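Local coordinates for glucose-resistance amylase regulator (Weissella paramesenteroides ATCC 33313, PDB 4RK6), which regulates transcription as a LacI-family factor that binds glucose in its sugar-binding core and probably acts as a DNA-binding repressor, at the interface of chains A and B. Sequence-based numbering; all coordinates share one arbitrary frame. Chains: chain A/B, Glucose-resistance amylase regulator.

Contact 1: the interface of chains A and B. Residues chain A 12, 42, 44; chain B 46, 54, 57-58, 61, 65.
Strands 12-18 and 42-48 of chain A meet helix 52-64 of chain B and the loop that follows it, with A:Glu42 and A:Leu44 laid against B:Thr61 and A:Val12 against B:Arg65. The side chain of A:Glu42 bends at chi2 (-53°), so that its methylene groups pass the helix and its carboxylate turns toward the preceding turn. B:Thr61 divides its two branches between the strand residues: the hydroxyl OG1 faces the aliphatic stem, 3.2 Å from A:Glu42 CG, whereas the methyl CG2 packs tightly on A:Leu44 CD1 at 3.5 Å. This split follows from a chi1 of -80°, which sets OG1 beside the backbone N and CG2 anti to it. Farther along, B:Val58 runs nearly perpendicular to the A:Glu42 side chain and brings its methyl CG2 to 3.9 Å from the carboxylate oxygen OE1. At the other end, A:Val12 and B:Arg65 run antiparallel past one another, the methyl CG2 of A:Val12 over the guanidinium face on its NH2 side, 3.6 Å from B:Arg65 CZ. B:Arg65 NE makes at most a weak hydrogen bond to B:Thr61 O, in the last turn of the helix that precedes the loop. A water bridges the subunits, 3.1 Å from the A:Glu42 carboxylate oxygen OE2 and 2.5 Å from the B:Thr46 hydroxyl OG1.

Contact 2: the interface of chains A and B. Residues chain A 54, 57-58, 61; chain B 37, 42.
The hydroxyl OG1 of A:Thr61, which meets the stem of B:Glu42 across the interface, makes a weak hydrogen bond of 3.3 Å to the backbone carbonyl A:Gln57 O, one turn earlier in the same helix. The weak bond is compatible with the position of the hydroxyl, whose OG1 stands 3.4 Å from B:Glu42 CG. B:Glu42, bent at chi2 (-56°), passes OG1 with its CH2 groups and carries its carboxylate farther along the helix. There A:Val58 CG2 sits over the face of the carboxylate, nearly equidistant from its two oxygens, 3.9 Å from B:Glu42 OE2. The methylene A:Gln57 CB borders the same carboxylate.

One turn before A:Val58 on the helix, an apolar pair takes over. B:Ile37 crosses A:His54 at about a right angle and sets its methylene CG1 over the centre of the imidazole face, 3.4 Å above the plane, in a CH-pi contact. The terminal methyl CD1 of the isoleucine extends toward the root of the ring, 4.0 Å from A:His54 CB. With a chi1 of -142°, well away from a staggered value, the isoleucine turns this branch to the ring; the departure may reflect the close packing. The imidazole and the carboxylate are not in contact; A:His54 ND1 and B:Glu42 OE1 are 6.9 Å apart, and any effect of the acid on the ring's ionisation would probably be slight.

In the fold, the site lies on the N-terminal part of the sugar-binding core, where helix 52-64 of chain A packs against the C-terminal end of helix 24-38 and the start of strand 42-48 in chain B.

Contact 1: the interface of chains A and B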
# COMPACT_ATOMS: atom_id res chain seq x y z
N VAL A 12 6.74 -17.76 18.53
CA VAL A 12 5.97 -16.83 17.73
C VAL A 12 6.11 -15.42 18.31
O VAL A 12 6.23 -15.29 19.52
CB VAL A 12 4.48 -17.21 17.71
CG1 VAL A 12 3.66 -16.17 16.96
CG2 VAL A 12 4.31 -18.58 17.08
N GLU A 42 7.93 -17.54 14.01
CA GLU A 42 6.86 -17.20 13.10
C GLU A 42 6.25 -15.87 13.53
O GLU A 42 6.33 -15.49 14.68
CB GLU A 42 5.81 -18.31 13.04
CG GLU A 42 5.99 -19.19 11.80
CD GLU A 42 6.04 -18.36 10.53
OE1 GLU A 42 6.91 -18.63 9.67
OE2 GLU A 42 5.22 -17.41 10.40
N LEU A 44 2.96 -13.35 13.64
CA LEU A 44 1.49 -13.16 13.61
C LEU A 44 1.23 -11.68 13.44
O LEU A 44 1.77 -10.87 14.21
CB LEU A 44 0.85 -13.62 14.91
CG LEU A 44 0.31 -15.04 15.02
CD1 LEU A 44 1.25 -16.07 14.41
CD2 LEU A 44 0.01 -15.34 16.48
N THR B 46 -1.03 -13.67 7.98
CA THR B 46 0.25 -14.30 7.81
C THR B 46 0.70 -14.11 6.36
O THR B 46 -0.11 -14.00 5.44
CB THR B 46 0.20 -15.78 8.25
OG1 THR B 46 1.53 -16.27 8.46
CG2 THR B 46 -0.52 -16.64 7.22
N HIS B 54 9.51 -22.55 4.44
CA HIS B 54 8.89 -21.45 5.18
C HIS B 54 7.38 -21.61 5.12
O HIS B 54 6.71 -21.38 6.12
CB HIS B 54 9.29 -20.09 4.61
CG HIS B 54 10.77 -19.81 4.64
ND1 HIS B 54 11.37 -18.85 3.86
CD2 HIS B 54 11.77 -20.39 5.36
CE1 HIS B 54 12.67 -18.84 4.09
NE2 HIS B 54 12.94 -19.76 5.00
N GLN B 57 6.28 -23.98 7.76
CA GLN B 57 6.32 -23.35 9.10
C GLN B 57 5.04 -22.58 9.36
O GLN B 57 4.42 -22.72 10.42
CB GLN B 57 7.52 -22.40 9.26
CG GLN B 57 8.89 -22.97 8.97
CD GLN B 57 9.04 -24.42 9.38
OE1 GLN B 57 8.64 -24.81 10.48
NE2 GLN B 57 9.62 -25.24 8.50
N VAL B 58 4.64 -21.78 8.37
CA VAL B 58 3.41 -21.00 8.40
C VAL B 58 2.21 -21.89 8.64
O VAL B 58 1.39 -21.61 9.51
CB VAL B 58 3.20 -20.24 7.08
CG1 VAL B 58 1.78 -19.69 6.95
CG2 VAL B 58 4.21 -19.10 6.96
N THR B 61 1.80 -22.83 12.06
CA THR B 61 1.26 -21.64 12.77
C THR B 61 -0.28 -21.47 12.56
O THR B 61 -0.96 -21.01 13.46
CB THR B 61 2.06 -20.36 12.40
OG1 THR B 61 3.28 -20.34 13.16
CG2 THR B 61 1.29 -19.08 12.69
N ARG B 65 -2.64 -22.24 15.92
CA ARG B 65 -3.58 -21.25 16.47
C ARG B 65 -5.02 -21.75 16.25
O ARG B 65 -5.98 -20.98 16.38
CB ARG B 65 -3.35 -19.85 15.87
CG ARG B 65 -1.89 -19.41 15.69
CD ARG B 65 -0.99 -19.59 16.92
NE ARG B 65 0.31 -20.17 16.60
CZ ARG B 65 1.27 -20.44 17.48
NH1 ARG B 65 1.12 -20.17 18.78
NH2 ARG B 65 2.41 -20.99 17.07
O HOH W 1 3.63 -15.10 9.15

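Contact 2: the interface of chains A and B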
# COMPACT_ATOMS: atom_id res chain seq x y z
N HIS A 54 -12.71 -4.09 21.08
CA HIS A 54 -12.05 -4.88 20.05
C HIS A 54 -10.57 -5.02 20.40
O HIS A 54 -9.97 -6.06 20.17
CB HIS A 54 -12.19 -4.23 18.68
CG HIS A 54 -13.60 -4.09 18.22
ND1 HIS A 54 -14.01 -3.11 17.33
CD2 HIS A 54 -14.72 -4.78 18.55
CE1 HIS A 54 -15.31 -3.22 17.12
NE2 HIS A 54 -15.76 -4.23 17.85
N GLN A 57 -9.99 -7.91 22.71
CA GLN A 57 -10.03 -9.19 21.99
C GLN A 57 -8.70 -9.49 21.31
O GLN A 57 -8.20 -10.61 21.39
CB GLN A 57 -11.16 -9.22 20.94
CG GLN A 57 -12.57 -9.06 21.50
CD GLN A 57 -12.89 -10.03 22.62
OE1 GLN A 57 -12.68 -11.23 22.49
NE2 GLN A 57 -13.40 -9.51 23.74
N VAL A 58 -8.13 -8.48 20.66
CA VAL A 58 -6.79 -8.58 20.06
C VAL A 58 -5.77 -9.00 21.11
O VAL A 58 -4.94 -9.86 20.85
CB VAL A 58 -6.34 -7.24 19.44
CG1 VAL A 58 -4.86 -7.26 19.06
CG2 VAL A 58 -7.18 -6.92 18.22
N THR A 61 -6.04 -12.63 21.90
CA THR A 61 -5.44 -13.36 20.76
C THR A 61 -3.91 -13.41 20.87
O THR A 61 -3.28 -14.41 20.53
CB THR A 61 -5.85 -12.69 19.42
OG1 THR A 61 -7.25 -12.86 19.22
CG2 THR A 61 -5.09 -13.28 18.23
N ILE B 37 -15.10 -9.03 13.13
CA ILE B 37 -15.30 -8.29 14.37
C ILE B 37 -16.76 -8.39 14.82
O ILE B 37 -17.02 -8.68 15.99
CB ILE B 37 -14.80 -6.82 14.24
CG1 ILE B 37 -14.14 -6.37 15.55
CG2 ILE B 37 -15.90 -5.85 13.81
CD1 ILE B 37 -12.75 -6.93 15.76
N GLU B 42 -11.65 -13.26 15.68
CA GLU B 42 -10.48 -12.44 15.46
C GLU B 42 -9.75 -12.89 14.21
O GLU B 42 -9.90 -14.03 13.80
CB GLU B 42 -9.56 -12.47 16.69
CG GLU B 42 -9.75 -11.26 17.59
CD GLU B 42 -9.54 -9.94 16.85
OE1 GLU B 42 -10.38 -9.03 17.02
OE2 GLU B 42 -8.57 -9.84 16.07

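Contact 1 and contact 2 lie about 18 Å apart, measured between the centres of their C-alpha atoms, and belong to one two-fold symmetric interface. Both use strand 42-48 of one subunit against helix 52-64 of the other, with the chains exchanged; Glu42, Gln57, Val58 and Thr61 thus recur in both, as does His54, marginal in contact 1. Contact 1 extends this common core toward Val12 and Arg65, and contact 2 toward Ile37 over His54. Such reciprocal packing fits the dimer typical of LacI-family regulators, in which pairing of the cores brings together the two DNA-binding headpieces, which are absent from this construct.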